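Local structure of anopheles gambiae adenosine kinase (3LOO) at residues A[127-139]-A[151-164]. The protein catalyses the ATP-dependent phosphorylation of adenosine to AMP, as a mosquito adenosine kinase of the pfkB carbohydrate kinase family. Sequence-based numbering, arbitrary orientation.
Sequences QYQRSATSPTGTC and CANLAAANDFTPEH. With B4P (bis(adenosine)-5'-tetraphosphate), chain D.
Q129 and H164 each turn their CG anti to the backbone N (chi1 -175° and -178°), and with the Q129 chain extended beyond that point the two side chains run alongside each other, pointing opposite ways. Q129 CB lies over one face of the imidazole, 3.5 Å from the H164 ring centroid, a CH-pi contact; the amide runs on nearly parallel to the ring plane, 8° apart. It ends in a two-bond grip on T161: the backbone N of T161 reaches a lone pair of Q129 OE1 at 2.9 Å, in the carbonyl plane, while Q129 NE2 donates to T161 OG1 at 2.8 Å, close to the amide plane. Two bonds to one residue fix the amide's rotation. At the ring edge H164 NE2 donates to Q127 O (2.8 Å), approaching from above the carbonyl plane. The hairpin 137-144/147-153 is part of the five-stranded lid sheet of the pfkB fold, and the segment after it meets edge strand 125-131 of the large sheet here. Where strand 125-131 gives way to the loop before 137-144, the hydroxyls of S131 and S134 both donate to D159 OD2, the latter on its syn side; S131 OG also accepts from S134 N, three residues on, an ST motif. Further along, A156 N donates to P135 O. The hairpin itself is antiparallel: T138 and N153 form a hydrogen-bonded pair (T138 N to N153 O and N153 N to T138 O, both 2.8 Å), and C139 and A152 the adjoining non-hydrogen-bonded pair. Both of the latter side chains face one adenine of the bound dinucleotide, with A152 CB 3.4 Å from B4P N6A.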
ATOM      1  N   GLN A 127      15.384   1.721   4.311  1.00 24.52           N
ATOM      2  CA  GLN A 127      16.557   1.097   3.707  1.00 24.75           C
ATOM      3  C   GLN A 127      16.456   1.249   2.199  1.00 24.73           C
ATOM      4  O   GLN A 127      16.235   0.289   1.461  1.00 23.80           O
ATOM      5  CB  GLN A 127      16.652  -0.340   4.185  1.00 24.48           C
ATOM      6  CG  GLN A 127      16.931  -0.426   5.692  1.00 22.80           C
ATOM      7  CD  GLN A 127      18.354  -0.018   6.067  1.00 26.33           C
ATOM      8  OE1 GLN A 127      18.579   0.626   7.103  1.00 28.31           O
ATOM      9  NE2 GLN A 127      19.327  -0.416   5.248  1.00 20.89           N
ATOM     10  N   TYR A 128      16.537   2.512   1.771  1.00 25.58           N
ATOM     11  CA  TYR A 128      16.382   2.869   0.351  1.00 26.90           C
ATOM     12  C   TYR A 128      17.590   2.415  -0.469  1.00 27.02           C
ATOM     13  O   TYR A 128      18.731   2.673  -0.088  1.00 27.22           O
ATOM     14  CB  TYR A 128      16.258   4.386   0.151  1.00 25.13           C
ATOM     15  CG  TYR A 128      15.006   5.090   0.660  1.00 23.65           C
ATOM     16  CD1 TYR A 128      13.752   4.450   0.769  1.00 22.32           C
ATOM     17  CD2 TYR A 128      15.084   6.429   1.023  1.00 25.74           C
ATOM     18  CE1 TYR A 128      12.617   5.174   1.241  1.00 22.80           C
ATOM     19  CE2 TYR A 128      13.963   7.147   1.457  1.00 25.35           C
ATOM     20  CZ  TYR A 128      12.738   6.520   1.570  1.00 23.80           C
ATOM     21  OH  TYR A 128      11.661   7.291   2.048  1.00 25.07           O
ATOM     22  N   GLN A 129      17.330   1.761  -1.593  1.00 27.65           N
ATOM     23  CA  GLN A 129      18.293   1.684  -2.681  1.00 30.09           C
ATOM     24  C   GLN A 129      18.348   3.080  -3.350  1.00 31.02           C
ATOM     25  O   GLN A 129      17.382   3.840  -3.313  1.00 30.13           O
ATOM     26  CB  GLN A 129      17.859   0.597  -3.686  1.00 30.00           C
ATOM     27  CG  GLN A 129      18.831   0.308  -4.830  1.00 34.77           C
ATOM     28  CD  GLN A 129      18.411  -0.899  -5.655  1.00 37.70           C
ATOM     29  OE1 GLN A 129      17.291  -1.376  -5.556  1.00 39.03           O
ATOM     30  NE2 GLN A 129      19.313  -1.391  -6.485  1.00 42.44           N
ATOM     31  N   ARG A 130      19.494   3.419  -3.928  1.00 32.56           N
ATOM     32  CA  ARG A 130      19.719   4.748  -4.498  1.00 34.38           C
ATOM     33  C   ARG A 130      19.975   4.596  -5.970  1.00 35.88           C
ATOM     34  O   ARG A 130      20.818   3.808  -6.375  1.00 35.80           O
ATOM     35  CB  ARG A 130      20.937   5.448  -3.866  1.00 34.08           C
ATOM     36  CG  ARG A 130      20.775   5.813  -2.434  1.00 34.07           C
ATOM     37  CD  ARG A 130      19.749   6.848  -2.379  1.00 37.43           C
ATOM     38  NE  ARG A 130      19.433   7.203  -1.016  1.00 37.31           N
ATOM     39  CZ  ARG A 130      18.961   8.393  -0.657  1.00 37.64           C
ATOM     40  NH1 ARG A 130      18.799   9.379  -1.573  1.00 29.78           N
ATOM     41  NH2 ARG A 130      18.691   8.591   0.628  1.00 35.87           N
ATOM     42  N   SER A 131      19.231   5.340  -6.773  1.00 37.68           N
ATOM     43  CA  SER A 131      19.514   5.441  -8.205  1.00 39.97           C
ATOM     44  C   SER A 131      20.258   6.755  -8.480  1.00 41.20           C
ATOM     45  O   SER A 131      19.777   7.850  -8.131  1.00 42.05           O
ATOM     46  CB  SER A 131      18.211   5.415  -8.993  1.00 39.25           C
ATOM     47  OG  SER A 131      18.473   5.414 -10.384  1.00 41.17           O
ATOM     48  N   ALA A 132      21.416   6.686  -9.116  1.00 43.01           N
ATOM     49  CA  ALA A 132      22.062   7.956  -9.522  1.00 43.72           C
ATOM     50  C   ALA A 132      21.550   8.456 -10.889  1.00 43.67           C
ATOM     51  O   ALA A 132      21.748   9.651 -11.245  1.00 44.64           O
ATOM     52  CB  ALA A 132      23.586   7.849  -9.495  1.00 44.12           C
ATOM     53  N   THR A 133      20.859   7.567 -11.621  1.00 42.94           N
ATOM     54  CA  THR A 133      20.338   7.901 -12.965  1.00 41.48           C
ATOM     55  C   THR A 133      18.925   8.434 -13.013  1.00 40.03           C
ATOM     56  O   THR A 133      18.608   9.188 -13.931  1.00 41.16           O
ATOM     57  CB  THR A 133      20.439   6.734 -13.980  1.00 41.75           C
ATOM     58  OG1 THR A 133      19.535   5.686 -13.605  1.00 43.70           O
ATOM     59  CG2 THR A 133      21.886   6.209 -14.079  1.00 41.77           C
ATOM     60  N   SER A 134      18.055   8.049 -12.076  1.00 37.44           N
ATOM     61  CA  SER A 134      16.692   8.595 -12.089  1.00 35.62           C
ATOM     62  C   SER A 134      16.393   9.467 -10.873  1.00 33.65           C
ATOM     63  O   SER A 134      16.939   9.243  -9.769  1.00 33.38           O
ATOM     64  CB  SER A 134      15.618   7.496 -12.210  1.00 35.57           C
ATOM     65  OG  SER A 134      15.941   6.571 -13.238  1.00 39.08           O
ATOM     66  N   PRO A 135      15.510  10.465 -11.062  1.00 31.48           N
ATOM     67  CA  PRO A 135      15.050  11.212  -9.906  1.00 29.93           C
ATOM     68  C   PRO A 135      14.034  10.388  -9.095  1.00 28.58           C
ATOM     69  O   PRO A 135      13.428   9.476  -9.632  1.00 28.40           O
ATOM     70  CB  PRO A 135      14.337  12.419 -10.530  1.00 30.03           C
ATOM     71  CG  PRO A 135      13.842  11.921 -11.881  1.00 30.08           C
ATOM     72  CD  PRO A 135      14.789  10.826 -12.309  1.00 31.19           C
ATOM     73  N   THR A 136      13.819  10.755  -7.828  1.00 27.61           N
ATOM     74  CA  THR A 136      12.759  10.154  -7.001  1.00 25.20           C
ATOM     75  C   THR A 136      11.406  10.217  -7.701  1.00 24.44           C
ATOM     76  O   THR A 136      11.115  11.180  -8.367  1.00 24.91           O
ATOM     77  CB  THR A 136      12.773  10.755  -5.562  1.00 25.46           C
ATOM     78  OG1 THR A 136      14.074  10.502  -4.990  1.00 23.89           O
ATOM     79  CG2 THR A 136      11.698  10.146  -4.646  1.00 21.22           C
ATOM     80  N   GLY A 137      10.614   9.151  -7.583  1.00 24.17           N
ATOM     81  CA  GLY A 137       9.309   9.052  -8.205  1.00 22.56           C
ATOM     82  C   GLY A 137       8.326   9.951  -7.481  1.00 22.81           C
ATOM     83  O   GLY A 137       8.541  10.333  -6.320  1.00 21.74           O
ATOM     84  N   THR A 138       7.245  10.293  -8.176  1.00 23.61           N
ATOM     85  CA  THR A 138       6.247  11.183  -7.649  1.00 24.56           C
ATOM     86  C   THR A 138       4.895  10.618  -8.051  1.00 25.35           C
ATOM     87  O   THR A 138       4.805   9.770  -8.967  1.00 24.96           O
ATOM     88  CB  THR A 138       6.375  12.628  -8.239  1.00 24.95           C
ATOM     89  OG1 THR A 138       6.237  12.595  -9.675  1.00 26.43           O
ATOM     90  CG2 THR A 138       7.706  13.266  -7.876  1.00 22.99           C
ATOM     91  N   CYS A 139       3.849  11.098  -7.398  1.00 23.13           N
ATOM     92  CA  CYS A 139       2.512  10.708  -7.780  1.00 24.53           C
ATOM     93  C   CYS A 139       1.653  11.964  -7.776  1.00 24.44           C
ATOM     94  O   CYS A 139       1.547  12.626  -6.751  1.00 24.65           O
ATOM     95  CB  CYS A 139       1.929   9.649  -6.806  1.00 23.43           C
ATOM     96  SG  CYS A 139       0.228   9.142  -7.240  1.00 25.08           S
ATOM     97  N   CYS A 151      -1.775   9.841 -10.737  1.00 25.41           N
ATOM     98  CA  CYS A 151      -0.897   9.456 -11.843  1.00 26.49           C
ATOM     99  C   CYS A 151       0.510   9.352 -11.308  1.00 25.64           C
ATOM    100  O   CYS A 151       1.109  10.376 -10.928  1.00 25.31           O
ATOM    101  CB  CYS A 151      -1.000  10.443 -13.033  1.00 26.25           C
ATOM    102  SG  CYS A 151       0.099  10.118 -14.389  1.00 29.34           S
ATOM    103  N   ALA A 152       1.006   8.112 -11.273  1.00 24.02           N
ATOM    104  CA  ALA A 152       2.273   7.760 -10.617  1.00 24.92           C
ATOM    105  C   ALA A 152       3.408   7.681 -11.627  1.00 24.02           C
ATOM    106  O   ALA A 152       3.360   6.889 -12.575  1.00 24.83           O
ATOM    107  CB  ALA A 152       2.150   6.394  -9.844  1.00 22.74           C
ATOM    108  N   ASN A 153       4.384   8.541 -11.419  1.00 23.86           N
ATOM    109  CA  ASN A 153       5.596   8.617 -12.193  1.00 24.44           C
ATOM    110  C   ASN A 153       6.646   7.946 -11.334  1.00 24.66           C
ATOM    111  O   ASN A 153       7.214   8.584 -10.412  1.00 23.80           O
ATOM    112  CB  ASN A 153       5.969  10.088 -12.432  1.00 25.12           C
ATOM    113  CG  ASN A 153       7.347  10.255 -13.080  1.00 28.30           C
ATOM    114  OD1 ASN A 153       7.805   9.395 -13.837  1.00 27.44           O
ATOM    115  ND2 ASN A 153       8.011  11.351 -12.761  1.00 29.98           N
ATOM    116  N   LEU A 154       6.847   6.650 -11.595  1.00 24.13           N
ATOM    117  CA  LEU A 154       7.653   5.792 -10.709  1.00 25.60           C
ATOM    118  C   LEU A 154       9.128   6.158 -10.707  1.00 26.17           C
ATOM    119  O   LEU A 154       9.764   6.184  -9.647  1.00 26.13           O
ATOM    120  CB  LEU A 154       7.488   4.304 -11.048  1.00 24.50           C
ATOM    121  CG  LEU A 154       6.109   3.672 -10.799  1.00 24.26           C
ATOM    122  CD1 LEU A 154       6.161   2.176 -11.006  1.00 25.35           C
ATOM    123  CD2 LEU A 154       5.603   3.987  -9.335  1.00 26.96           C
ATOM    124  N   ALA A 155       9.670   6.411 -11.900  1.00 26.30           N
ATOM    125  CA  ALA A 155      11.039   6.924 -12.078  1.00 25.47           C
ATOM    126  C   ALA A 155      12.042   6.089 -11.241  1.00 25.66           C
ATOM    127  O   ALA A 155      12.180   4.899 -11.525  1.00 26.87           O
ATOM    128  CB  ALA A 155      11.086   8.438 -11.767  1.00 24.59           C
ATOM    129  N   ALA A 156      12.709   6.649 -10.216  1.00 25.32           N
ATOM    130  CA  ALA A 156      13.723   5.870  -9.462  1.00 25.99           C
ATOM    131  C   ALA A 156      13.153   4.647  -8.744  1.00 26.26           C
ATOM    132  O   ALA A 156      13.857   3.641  -8.547  1.00 26.29           O
ATOM    133  CB  ALA A 156      14.501   6.752  -8.458  1.00 25.71           C
ATOM    134  N   ALA A 157      11.882   4.711  -8.369  1.00 26.91           N
ATOM    135  CA  ALA A 157      11.256   3.523  -7.740  1.00 27.97           C
ATOM    136  C   ALA A 157      11.317   2.310  -8.668  1.00 28.91           C
ATOM    137  O   ALA A 157      11.315   1.178  -8.188  1.00 27.21           O
ATOM    138  CB  ALA A 157       9.823   3.793  -7.300  1.00 27.10           C
ATOM    139  N   ASN A 158      11.338   2.558  -9.991  1.00 29.41           N
ATOM    140  CA  ASN A 158      11.512   1.498 -10.976  1.00 31.44           C
ATOM    141  C   ASN A 158      12.942   0.966 -11.079  1.00 32.68           C
ATOM    142  O   ASN A 158      13.157  -0.076 -11.703  1.00 34.45           O
ATOM    143  CB  ASN A 158      11.007   1.912 -12.377  1.00 31.94           C
ATOM    144  CG  ASN A 158      10.202   0.819 -13.042  1.00 36.54           C
ATOM    145  OD1 ASN A 158      10.605  -0.361 -13.087  1.00 45.24           O
ATOM    146  ND2 ASN A 158       9.057   1.178 -13.542  1.00 39.58           N
ATOM    147  N   ASP A 159      13.914   1.637 -10.473  1.00 33.03           N
ATOM    148  CA  ASP A 159      15.280   1.135 -10.492  1.00 33.57           C
ATOM    149  C   ASP A 159      15.592   0.138  -9.390  1.00 34.18           C
ATOM    150  O   ASP A 159      16.738  -0.175  -9.183  1.00 34.70           O
ATOM    151  CB  ASP A 159      16.284   2.298 -10.455  1.00 33.82           C
ATOM    152  CG  ASP A 159      16.182   3.198 -11.700  1.00 34.30           C
ATOM    153  OD1 ASP A 159      15.555   2.778 -12.680  1.00 35.59           O
ATOM    154  OD2 ASP A 159      16.694   4.334 -11.687  1.00 36.76           O
ATOM    155  N   PHE A 160      14.582  -0.354  -8.666  1.00 34.50           N
ATOM    156  CA  PHE A 160      14.812  -1.308  -7.603  1.00 34.28           C
ATOM    157  C   PHE A 160      15.319  -2.621  -8.200  1.00 35.38           C
ATOM    158  O   PHE A 160      14.779  -3.087  -9.195  1.00 34.64           O
ATOM    159  CB  PHE A 160      13.518  -1.579  -6.835  1.00 34.46           C
ATOM    160  CG  PHE A 160      13.687  -2.514  -5.663  1.00 32.61           C
ATOM    161  CD1 PHE A 160      13.944  -2.005  -4.395  1.00 33.97           C
ATOM    162  CD2 PHE A 160      13.585  -3.895  -5.824  1.00 33.00           C
ATOM    163  CE1 PHE A 160      14.133  -2.853  -3.301  1.00 34.63           C
ATOM    164  CE2 PHE A 160      13.757  -4.747  -4.734  1.00 33.39           C
ATOM    165  CZ  PHE A 160      14.019  -4.222  -3.467  1.00 34.31           C
ATOM    166  N   THR A 161      16.314  -3.231  -7.559  1.00 35.41           N
ATOM    167  CA  THR A 161      16.825  -4.530  -8.026  1.00 36.73           C
ATOM    168  C   THR A 161      16.876  -5.552  -6.903  1.00 36.61           C
ATOM    169  O   THR A 161      17.180  -5.201  -5.756  1.00 36.14           O
ATOM    170  CB  THR A 161      18.226  -4.433  -8.664  1.00 36.01           C
ATOM    171  OG1 THR A 161      19.136  -3.853  -7.724  1.00 39.28           O
ATOM    172  CG2 THR A 161      18.203  -3.619  -9.895  1.00 35.03           C
ATOM    173  N   PRO A 162      16.610  -6.831  -7.236  1.00 37.53           N
ATOM    174  CA  PRO A 162      16.699  -7.917  -6.248  1.00 37.88           C
ATOM    175  C   PRO A 162      18.021  -7.912  -5.485  1.00 38.49           C
ATOM    176  O   PRO A 162      18.080  -8.362  -4.350  1.00 38.78           O
ATOM    177  CB  PRO A 162      16.601  -9.179  -7.110  1.00 37.67           C
ATOM    178  CG  PRO A 162      15.806  -8.756  -8.309  1.00 37.74           C
ATOM    179  CD  PRO A 162      16.116  -7.307  -8.552  1.00 37.14           C
ATOM    180  N   GLU A 163      19.065  -7.384  -6.113  1.00 39.15           N
ATOM    181  CA  GLU A 163      20.384  -7.362  -5.518  1.00 40.36           C
ATOM    182  C   GLU A 163      20.397  -6.510  -4.246  1.00 39.68           C
ATOM    183  O   GLU A 163      21.124  -6.821  -3.318  1.00 39.80           O
ATOM    184  CB  GLU A 163      21.457  -6.859  -6.512  1.00 40.94           C
ATOM    185  CG  GLU A 163      21.058  -6.716  -8.028  1.00 46.02           C
ATOM    186  CD  GLU A 163      20.474  -7.980  -8.667  1.00 50.99           C
ATOM    187  OE1 GLU A 163      21.142  -9.041  -8.646  1.00 54.83           O
ATOM    188  OE2 GLU A 163      19.341  -7.908  -9.200  1.00 50.53           O
ATOM    189  N   HIS A 164      19.580  -5.451  -4.191  1.00 38.79           N
ATOM    190  CA  HIS A 164      19.516  -4.595  -2.983  1.00 37.59           C
ATOM    191  C   HIS A 164      19.214  -5.423  -1.736  1.00 37.49           C
ATOM    192  O   HIS A 164      19.702  -5.136  -0.630  1.00 36.87           O
ATOM    193  CB  HIS A 164      18.473  -3.474  -3.153  1.00 36.98           C
ATOM    194  CG  HIS A 164      18.380  -2.534  -1.983  1.00 34.70           C
ATOM    195  ND1 HIS A 164      19.411  -1.692  -1.614  1.00 32.48           N
ATOM    196  CD2 HIS A 164      17.365  -2.286  -1.118  1.00 33.65           C
ATOM    197  CE1 HIS A 164      19.037  -0.970  -0.569  1.00 31.21           C
ATOM    198  NE2 HIS A 164      17.800  -1.311  -0.246  1.00 29.28           N
TER
HETATM  199  PA  B4P D 349      -5.619   6.899  -2.201  1.00 40.64           P
HETATM  200  O1A B4P D 349      -5.781   8.234  -1.490  1.00 40.95           O
HETATM  201  O2A B4P D 349      -6.072   6.817  -3.658  1.00 41.59           O
HETATM  202  O3A B4P D 349      -6.595   5.882  -1.434  1.00 37.15           O
HETATM  203  PB  B4P D 349      -6.044   4.544  -0.764  1.00 39.28           P
HETATM  204  O1B B4P D 349      -5.171   4.848   0.456  1.00 34.70           O
HETATM  205  O2B B4P D 349      -5.576   3.525  -1.790  1.00 32.11           O
HETATM  206  O3B B4P D 349      -7.615   4.323  -0.264  1.00 32.94           O
HETATM  207  PG  B4P D 349      -8.601   3.099  -0.613  1.00 26.54           P
HETATM  208  O1G B4P D 349      -9.475   3.392  -1.784  1.00 28.03           O
HETATM  209  O2G B4P D 349      -7.728   1.867  -0.754  1.00 27.21           O
HETATM  210  O3G B4P D 349      -9.494   2.927   0.705  1.00 30.34           O
HETATM  211  PD  B4P D 349     -11.054   3.235   0.974  1.00 28.90           P
HETATM  212  O1D B4P D 349     -11.410   4.479   0.249  1.00 32.04           O
HETATM  213  O2D B4P D 349     -11.906   2.004   0.835  1.00 31.89           O
HETATM  214  O5E B4P D 349      -4.101   6.345  -2.029  1.00 37.36           O
HETATM  215  C5E B4P D 349      -3.153   7.375  -2.202  1.00 31.39           C
HETATM  216  C4E B4P D 349      -1.727   6.908  -2.244  1.00 26.26           C
HETATM  217  O4E B4P D 349      -1.476   5.968  -3.289  1.00 25.53           O
HETATM  218  C3E B4P D 349      -0.866   8.093  -2.587  1.00 25.22           C
HETATM  219  O3E B4P D 349      -0.237   8.466  -1.345  1.00 25.51           O
HETATM  220  C2E B4P D 349       0.166   7.559  -3.574  1.00 23.88           C
HETATM  221  O2E B4P D 349       1.530   7.850  -3.242  1.00 23.45           O
HETATM  222  C1E B4P D 349      -0.113   6.045  -3.614  1.00 23.53           C
HETATM  223  N9A B4P D 349       0.118   5.531  -4.976  1.00 22.72           N
HETATM  224  C8A B4P D 349      -0.573   5.816  -6.119  1.00 21.15           C
HETATM  225  N7A B4P D 349       0.002   5.121  -7.143  1.00 22.96           N
HETATM  226  C5A B4P D 349       1.074   4.424  -6.662  1.00 21.56           C
HETATM  227  C6A B4P D 349       2.022   3.547  -7.215  1.00 23.67           C
HETATM  228  N6A B4P D 349       2.063   3.233  -8.547  1.00 21.85           N
HETATM  229  N1A B4P D 349       2.980   3.025  -6.408  1.00 21.15           N
HETATM  230  C2A B4P D 349       3.002   3.292  -5.078  1.00 23.11           C
HETATM  231  N3A B4P D 349       2.097   4.116  -4.525  1.00 21.23           N
HETATM  232  C4A B4P D 349       1.126   4.681  -5.289  1.00 23.00           C
HETATM  233  O5F B4P D 349     -10.941   3.629   2.524  1.00 30.85           O
HETATM  234  C5F B4P D 349     -10.197   2.846   3.450  1.00 29.30           C
HETATM  235  C4F B4P D 349     -10.709   3.217   4.841  1.00 28.95           C
HETATM  236  O4F B4P D 349     -10.766   4.643   5.029  1.00 32.22           O
HETATM  237  C3F B4P D 349     -12.156   2.792   5.020  1.00 28.76           C
HETATM  238  O3F B4P D 349     -12.211   1.405   5.329  1.00 26.21           O
HETATM  239  C2F B4P D 349     -12.616   3.691   6.152  1.00 29.96           C
HETATM  240  O2F B4P D 349     -12.217   3.145   7.425  1.00 28.42           O
HETATM  241  C1F B4P D 349     -11.880   5.010   5.853  1.00 30.45           C
HETATM  242  N9B B4P D 349     -12.807   5.865   5.045  1.00 33.12           N
HETATM  243  C8B B4P D 349     -12.755   6.048   3.710  1.00 32.26           C
HETATM  244  N7B B4P D 349     -13.748   6.870   3.293  1.00 35.36           N
HETATM  245  C5B B4P D 349     -14.474   7.238   4.369  1.00 33.68           C
HETATM  246  C6B B4P D 349     -15.597   8.032   4.586  1.00 36.13           C
HETATM  247  N6B B4P D 349     -16.183   8.649   3.529  1.00 37.08           N
HETATM  248  N1B B4P D 349     -16.078   8.196   5.857  1.00 35.76           N
HETATM  249  C2B B4P D 349     -15.493   7.583   6.916  1.00 34.97           C
HETATM  250  N3B B4P D 349     -14.399   6.784   6.763  1.00 34.91           N
HETATM  251  C4B B4P D 349     -13.855   6.570   5.524  1.00 33.65           C